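Local structure of putative glycoside hydrolase (Bacteroides ovatus, 4ONZ) at residues 11-15 and 255-260; 171-175 and 224-230; 304-308 and 319-324. The protein is of unknown function but is a putative glycoside hydrolase, probably built on the five-bladed beta-propeller fold of its clan. All blocks are in the same frame, centred on the assembly; numbering follows the deposited sequence.

Contact 1 (11-15 and 255-260)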
# COMPACT_ATOMS: atom_id res chain seq x y z
N ASN A 11 -17.14 14.93 -10.82
CA ASN A 11 -16.48 13.95 -9.90
C ASN A 11 -17.46 12.93 -9.29
O ASN A 11 -17.42 12.66 -8.09
CB ASN A 11 -15.69 14.67 -8.80
CG ASN A 11 -14.41 15.32 -9.31
OD1 ASN A 11 -13.94 15.01 -10.41
ND2 ASN A 11 -13.84 16.22 -8.51
N ASN A 12 -18.32 12.37 -10.14
CA ASN A 12 -19.27 11.34 -9.72
C ASN A 12 -18.59 9.98 -9.53
O ASN A 12 -19.14 9.09 -8.89
CB ASN A 12 -20.43 11.22 -10.73
CG ASN A 12 -19.97 10.74 -12.11
OD1 ASN A 12 -18.84 10.99 -12.53
ND2 ASN A 12 -20.86 10.05 -12.82
N TRP A 13 -17.39 9.83 -10.10
CA TRP A 13 -16.61 8.59 -10.05
C TRP A 13 -15.69 8.47 -8.82
O TRP A 13 -15.16 7.39 -8.54
CB TRP A 13 -15.75 8.47 -11.31
CG TRP A 13 -14.73 9.57 -11.48
CD1 TRP A 13 -14.89 10.73 -12.18
CD2 TRP A 13 -13.41 9.61 -10.93
NE1 TRP A 13 -13.74 11.50 -12.10
CE2 TRP A 13 -12.82 10.83 -11.35
CE3 TRP A 13 -12.66 8.74 -10.14
CZ2 TRP A 13 -11.52 11.19 -10.99
CZ3 TRP A 13 -11.36 9.10 -9.79
CH2 TRP A 13 -10.81 10.31 -10.21
N VAL A 14 -15.51 9.57 -8.10
CA VAL A 14 -14.59 9.61 -6.97
C VAL A 14 -15.09 8.77 -5.79
O VAL A 14 -16.27 8.82 -5.46
CB VAL A 14 -14.34 11.07 -6.52
CG1 VAL A 14 -13.42 11.13 -5.32
CG2 VAL A 14 -13.76 11.88 -7.67
N ILE A 15 -14.21 7.99 -5.19
CA ILE A 15 -14.59 7.17 -4.05
C ILE A 15 -14.44 8.04 -2.81
O ILE A 15 -13.39 8.64 -2.57
CB ILE A 15 -13.75 5.89 -3.93
CG1 ILE A 15 -13.87 5.06 -5.21
CG2 ILE A 15 -14.22 5.07 -2.73
CD1 ILE A 15 -13.02 3.82 -5.25
N THR A 255 -14.90 -0.09 -10.53
CA THR A 255 -16.14 0.63 -10.19
C THR A 255 -16.98 0.71 -11.46
O THR A 255 -16.52 0.33 -12.53
CB THR A 255 -15.87 2.09 -9.73
OG1 THR A 255 -15.43 2.88 -10.84
CG2 THR A 255 -14.83 2.14 -8.61
N LYS A 256 -18.21 1.22 -11.34
CA LYS A 256 -19.10 1.37 -12.51
C LYS A 256 -18.47 2.22 -13.63
O LYS A 256 -18.73 1.99 -14.81
CB LYS A 256 -20.42 2.04 -12.14
CG LYS A 256 -21.31 1.29 -11.16
CD LYS A 256 -22.62 2.04 -10.99
CE LYS A 256 -23.47 1.47 -9.86
NZ LYS A 256 -23.76 0.02 -10.03
N HIS A 257 -17.65 3.20 -13.24
CA HIS A 257 -17.03 4.12 -14.21
C HIS A 257 -15.68 3.67 -14.76
O HIS A 257 -15.15 4.27 -15.70
CB HIS A 257 -16.91 5.50 -13.59
CG HIS A 257 -18.22 6.04 -13.09
ND1 HIS A 257 -18.65 5.86 -11.79
CD2 HIS A 257 -19.20 6.73 -13.72
CE1 HIS A 257 -19.83 6.43 -11.64
NE2 HIS A 257 -20.19 6.96 -12.79
N GLY A 258 -15.12 2.60 -14.20
CA GLY A 258 -13.83 2.07 -14.63
C GLY A 258 -12.99 1.66 -13.44
O GLY A 258 -13.53 1.34 -12.38
N ILE A 259 -11.68 1.69 -13.60
CA ILE A 259 -10.75 1.32 -12.53
C ILE A 259 -10.30 2.57 -11.80
O ILE A 259 -9.87 3.52 -12.43
CB ILE A 259 -9.51 0.60 -13.10
CG1 ILE A 259 -9.93 -0.71 -13.77
CG2 ILE A 259 -8.48 0.33 -12.00
CD1 ILE A 259 -8.89 -1.30 -14.70
N VAL A 260 -10.41 2.56 -10.48
CA VAL A 260 -9.93 3.67 -9.67
C VAL A 260 -8.68 3.23 -8.90
O VAL A 260 -8.67 2.20 -8.20
CB VAL A 260 -10.99 4.22 -8.68
CG1 VAL A 260 -10.38 5.25 -7.73
CG2 VAL A 260 -12.16 4.84 -9.44
O HOH W 1 -16.17 5.28 -9.83
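N12 comes up to H257 with its amide: ND2 lies 3.2 Å from NE2 of H257, but the angle is too poor for a hydrogen bond, and the amide and imidazole planes stand 62° apart. One residue on, W13 sets its backbone N over one face of the same imidazole, and its CB rests 3.9 Å from CG of H257. The indole rises from the chain with CG held between the backbone N and the carbonyl carbon (chi1 62°), which turns its six-membered ring to V260; there CG2 of V260 meets the indole edge at CE3, 4.0 Å away. CG2 of V14 covers one indole face, and NE1 is hydrogen-bonded to D298. The carbonyl of W13 joins the other segment through a water, which donates to W13 O and to T255 OG1, each at 2.7 Å, and also reaches ND1 of H257. I15 completes the contact: CD1 packs 3.9 Å from CG1 of V260 and lies near CG2 of T255, while its carbonyl oxygen accepts a bond from the side chain of Q285. The partner segment begins with the type I turn T255-G258 and runs on into strand 258-266. This is a beta-hairpin with a two-residue loop, K256-H257, joining strands 245-255 and 258-266, flanked here by the N-terminal loop.

Contact 2 (171-175 and 224-230); sequences RFNNL and LDEKNEL
R171 reaches across to N228 along the whole length of its side chain. From CB the chain leaves with CG anti to the backbone N (chi1 176°) and stays extended as far as NE, which carries the guanidinium out to the facing loop. CG passes over the centre of the F172 ring, on the neighbouring residue, 3.8 Å above its plane. Farther out, CZ of F172 lies against one face of the guanidinium, offset toward its rim, so the arginine follows the aromatic side chain at both ends. At the tip, NH1 and NH2 both donate to a single acceptor, N228 O, at 3.0 and 2.8 Å. This oxygen sits in the guanidinium plane; NH2 approaches within the carbonyl plane, whereas NH1 is tilted 25° from it. NH1 also lies close to the N228 amide and, at 3.8 Å, to CD1 of L224.

Beside the arginine, F172 turns the end of its ring to two leucines: CZ is 3.5 Å from CD2 of L230 and 4.0 Å from CD2 of L224, the latter near the ring plane. L175 adds a more distant touch of its CD2 on CD1 of L230, and W204 and P222 extend the apolar patch. The acceptor is held in place by the type I turn D225-N228, with D225 OD1 taking a bond from E229 N, 3.0 Å long. The salt bridge between K227 NZ and E229 OE1 lies within the same loop. Polar and apolar contacts thus share one side chain: the cationic end grips a carbonyl, which it probably polarises, while the aliphatic stem and one guanidinium face pack on F172.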
# COMPACT_ATOMS: atom_id res chain seq x y z
N ARG A 171 15.92 -8.59 -16.27
CA ARG A 171 16.23 -7.20 -16.60
C ARG A 171 16.05 -6.25 -15.41
O ARG A 171 16.92 -5.42 -15.14
CB ARG A 171 15.38 -6.72 -17.78
CG ARG A 171 15.58 -5.25 -18.13
CD ARG A 171 14.90 -4.85 -19.42
NE ARG A 171 14.82 -3.40 -19.55
CZ ARG A 171 14.14 -2.77 -20.50
NH1 ARG A 171 13.49 -3.45 -21.44
NH2 ARG A 171 14.11 -1.44 -20.51
N PHE A 172 14.95 -6.41 -14.68
CA PHE A 172 14.66 -5.52 -13.55
C PHE A 172 14.88 -6.13 -12.19
O PHE A 172 14.31 -5.65 -11.20
CB PHE A 172 13.22 -5.02 -13.67
CG PHE A 172 12.93 -4.32 -14.97
CD1 PHE A 172 13.44 -3.05 -15.21
CD2 PHE A 172 12.14 -4.91 -15.94
CE1 PHE A 172 13.17 -2.39 -16.40
CE2 PHE A 172 11.86 -4.26 -17.12
CZ PHE A 172 12.38 -2.99 -17.35
N ASN A 173 15.73 -7.15 -12.10
CA ASN A 173 15.97 -7.83 -10.82
C ASN A 173 16.81 -7.01 -9.82
O ASN A 173 16.95 -7.41 -8.67
CB ASN A 173 16.52 -9.26 -11.01
CG ASN A 173 17.97 -9.32 -11.46
OD1 ASN A 173 18.67 -8.30 -11.54
ND2 ASN A 173 18.43 -10.53 -11.74
N ASN A 174 17.36 -5.87 -10.25
CA ASN A 174 18.04 -4.97 -9.32
C ASN A 174 17.56 -3.53 -9.48
O ASN A 174 18.25 -2.57 -9.08
CB ASN A 174 19.58 -5.08 -9.37
CG ASN A 174 20.22 -4.69 -8.04
OD1 ASN A 174 19.65 -4.92 -6.97
ND2 ASN A 174 21.43 -4.13 -8.10
N LEU A 175 16.36 -3.39 -10.03
CA LEU A 175 15.69 -2.11 -10.16
C LEU A 175 15.16 -1.66 -8.80
O LEU A 175 14.47 -2.43 -8.11
CB LEU A 175 14.47 -2.24 -11.10
CG LEU A 175 13.60 -0.98 -11.25
CD1 LEU A 175 14.35 0.11 -11.99
CD2 LEU A 175 12.27 -1.27 -11.93
N LEU A 224 6.11 -2.62 -20.96
CA LEU A 224 7.07 -1.85 -21.73
C LEU A 224 6.41 -1.15 -22.91
O LEU A 224 5.43 -1.65 -23.46
CB LEU A 224 8.16 -2.78 -22.26
CG LEU A 224 8.93 -3.58 -21.22
CD1 LEU A 224 9.89 -4.56 -21.88
CD2 LEU A 224 9.68 -2.66 -20.28
N ASP A 225 6.94 0.01 -23.28
CA ASP A 225 6.40 0.78 -24.42
C ASP A 225 7.18 0.45 -25.71
O ASP A 225 8.04 -0.44 -25.72
CB ASP A 225 6.41 2.29 -24.11
CG ASP A 225 7.82 2.88 -23.97
OD1 ASP A 225 8.81 2.25 -24.42
OD2 ASP A 225 7.93 3.98 -23.40
N GLU A 226 6.85 1.14 -26.80
CA GLU A 226 7.49 0.95 -28.11
C GLU A 226 9.02 1.18 -28.12
O GLU A 226 9.73 0.69 -29.00
CB GLU A 226 6.82 1.84 -29.17
CG GLU A 226 7.09 3.34 -29.01
CD GLU A 226 6.52 3.95 -27.74
OE1 GLU A 226 5.49 3.44 -27.22
OE2 GLU A 226 7.08 4.95 -27.25
N LYS A 227 9.50 1.98 -27.16
CA LYS A 227 10.93 2.25 -27.01
C LYS A 227 11.59 1.18 -26.13
O LYS A 227 12.77 1.29 -25.80
CB LYS A 227 11.16 3.63 -26.40
CG LYS A 227 10.68 4.81 -27.23
CD LYS A 227 10.98 6.12 -26.50
CE LYS A 227 12.48 6.25 -26.24
NZ LYS A 227 12.85 7.33 -25.27
N ASN A 228 10.83 0.16 -25.74
CA ASN A 228 11.34 -0.92 -24.88
C ASN A 228 11.67 -0.38 -23.48
O ASN A 228 12.51 -0.94 -22.76
CB ASN A 228 12.56 -1.58 -25.53
CG ASN A 228 12.86 -2.95 -24.96
OD1 ASN A 228 11.95 -3.70 -24.62
ND2 ASN A 228 14.16 -3.30 -24.88
N GLU A 229 11.01 0.71 -23.09
CA GLU A 229 11.19 1.32 -21.78
C GLU A 229 9.95 1.11 -20.93
O GLU A 229 8.87 0.87 -21.45
CB GLU A 229 11.43 2.83 -21.93
CG GLU A 229 12.74 3.19 -22.61
CD GLU A 229 12.96 4.68 -22.72
OE1 GLU A 229 12.10 5.36 -23.29
OE2 GLU A 229 14.01 5.18 -22.25
N LEU A 230 10.11 1.22 -19.61
CA LEU A 230 8.96 1.11 -18.71
C LEU A 230 7.92 2.14 -19.12
O LEU A 230 8.25 3.33 -19.25
CB LEU A 230 9.39 1.36 -17.26
CG LEU A 230 10.35 0.34 -16.66
CD1 LEU A 230 10.93 0.85 -15.35
CD2 LEU A 230 9.62 -0.98 -16.48

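Contact 3 (304-308 and 319-324)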
# COMPACT_ATOMS: atom_id res chain seq x y z
N PHE A 304 -8.05 14.26 -2.46
CA PHE A 304 -9.34 14.00 -1.82
C PHE A 304 -9.14 13.78 -0.32
O PHE A 304 -10.09 13.80 0.45
CB PHE A 304 -10.04 12.79 -2.46
CG PHE A 304 -9.47 11.46 -2.03
CD1 PHE A 304 -8.39 10.91 -2.70
CD2 PHE A 304 -10.04 10.75 -0.99
CE1 PHE A 304 -7.88 9.67 -2.31
CE2 PHE A 304 -9.53 9.53 -0.60
CZ PHE A 304 -8.46 8.99 -1.26
N PHE A 305 -7.89 13.57 0.09
CA PHE A 305 -7.59 13.32 1.50
C PHE A 305 -6.23 13.94 1.81
O PHE A 305 -5.24 13.62 1.15
CB PHE A 305 -7.61 11.82 1.78
CG PHE A 305 -7.79 11.48 3.24
CD1 PHE A 305 -9.06 11.44 3.81
CD2 PHE A 305 -6.70 11.19 4.03
CE1 PHE A 305 -9.24 11.13 5.15
CE2 PHE A 305 -6.86 10.87 5.38
CZ PHE A 305 -8.13 10.85 5.94
N ALA A 306 -6.18 14.84 2.78
CA ALA A 306 -4.95 15.55 3.11
C ALA A 306 -4.79 15.71 4.62
O ALA A 306 -5.74 15.49 5.37
CB ALA A 306 -4.95 16.90 2.43
N PRO A 307 -3.58 16.08 5.09
CA PRO A 307 -3.41 16.25 6.54
C PRO A 307 -4.28 17.39 7.06
O PRO A 307 -4.25 18.49 6.50
CB PRO A 307 -1.92 16.58 6.69
CG PRO A 307 -1.29 16.16 5.42
CD PRO A 307 -2.33 16.31 4.36
N GLU A 308 -5.06 17.12 8.10
CA GLU A 308 -5.96 18.12 8.69
C GLU A 308 -6.02 18.02 10.21
O GLU A 308 -6.15 19.04 10.88
CB GLU A 308 -7.38 17.97 8.13
CG GLU A 308 -7.54 18.32 6.66
CD GLU A 308 -7.28 19.79 6.36
OE1 GLU A 308 -7.02 20.56 7.30
OE2 GLU A 308 -7.35 20.17 5.17
N ASP A 319 2.96 20.52 9.56
CA ASP A 319 1.68 20.68 8.87
C ASP A 319 1.05 19.33 8.51
O ASP A 319 -0.03 19.27 7.93
CB ASP A 319 1.85 21.54 7.62
CG ASP A 319 2.44 22.92 7.93
OD1 ASP A 319 2.42 23.34 9.11
OD2 ASP A 319 2.91 23.60 6.99
N GLY A 320 1.74 18.24 8.86
CA GLY A 320 1.23 16.89 8.66
C GLY A 320 1.53 16.20 7.35
O GLY A 320 2.00 16.81 6.40
N THR A 321 1.26 14.89 7.33
CA THR A 321 1.44 14.06 6.14
C THR A 321 0.65 12.76 6.32
O THR A 321 0.54 12.24 7.44
CB THR A 321 2.93 13.80 5.83
OG1 THR A 321 3.06 13.14 4.57
CG2 THR A 321 3.60 12.97 6.94
N VAL A 322 0.06 12.27 5.23
CA VAL A 322 -0.75 11.06 5.25
C VAL A 322 -0.39 10.19 4.05
O VAL A 322 -0.11 10.71 2.96
CB VAL A 322 -2.28 11.34 5.27
CG1 VAL A 322 -2.64 12.12 6.52
CG2 VAL A 322 -2.75 12.09 4.03
N PHE A 323 -0.37 8.87 4.25
CA PHE A 323 0.02 7.92 3.20
C PHE A 323 -0.95 6.75 3.21
O PHE A 323 -0.94 5.93 4.14
CB PHE A 323 1.45 7.45 3.44
CG PHE A 323 2.05 6.71 2.27
CD1 PHE A 323 2.62 7.40 1.22
CD2 PHE A 323 2.06 5.33 2.24
CE1 PHE A 323 3.19 6.73 0.15
CE2 PHE A 323 2.62 4.66 1.18
CZ PHE A 323 3.19 5.36 0.13
N ILE A 324 -1.80 6.71 2.19
CA ILE A 324 -2.90 5.75 2.08
C ILE A 324 -2.41 4.43 1.52
O ILE A 324 -1.79 4.40 0.46
CB ILE A 324 -4.02 6.26 1.15
CG1 ILE A 324 -4.40 7.71 1.47
CG2 ILE A 324 -5.24 5.36 1.22
CD1 ILE A 324 -4.76 7.99 2.90
O HOH W 2 -2.05 20.89 7.08
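P307 sets the CB-CG side of its ring against the backbone of G320 and T321, its CG 3.4 Å from both G320 C and T321 N. CB of the same ring is 3.5 Å from D319 O. The absence of a side chain on G320 allows this approach, with the alpha carbons of P307 and G320 only 5.1 Å apart. F305 makes the second part of the contact. Its CD2 sits 3.9 Å from CD1 of I324, and CG2 of V322 meets the ring edge at the same CD2, 4.1 Å away. The phenyl side chain crosses those of both V322 and I324 at about a right angle. With chi1 at -160°, CG stands trans to the backbone N and beside the carbonyl carbon, and CD2 comes to lie at V322 and I324.

One water spans the segments beyond the proline, donating to D319 O at 2.7 Å and more weakly to P307 O. Farther out, F305 packs edge-to-face with Y338 of strand 333-340, which also touches V322 and I324. F304 and F305 both face A283 in a classic beta bulge, tying this loop to strand 281-288. On the strand side, T321 OG1 bonds to Y281 N, and I324 N to the side chain of N264.

No direct hydrogen bond links the two segments. They are joined by apolar packing and one water, while their backbone polar groups bond to neighbours such as A283, E312 and A341; the cohesion between them therefore rests mainly on the fit of P307 and F305 against the chain.

In the fold
Contacts 1 and 3 are neighbours, with centres about 21 Å apart, and they touch where I15 O packs 4.3 Å from CD2 of F304. Strands 258-266 and 281-288 serve both: contact 1 rests on Q285 and L287, contact 3 on A283 and V262. Contact 2 lies apart near the surface, its centre about 30 Å from that of contact 1 and 32 Å from that of contact 3, with nearest atoms about 16 Å away in each case. Along the chain it is nested within the loop closed by contact 1, and contact 3 follows. The N-terminal loop and the later strands are thus brought together, while contact 2 joins two peripheral loops.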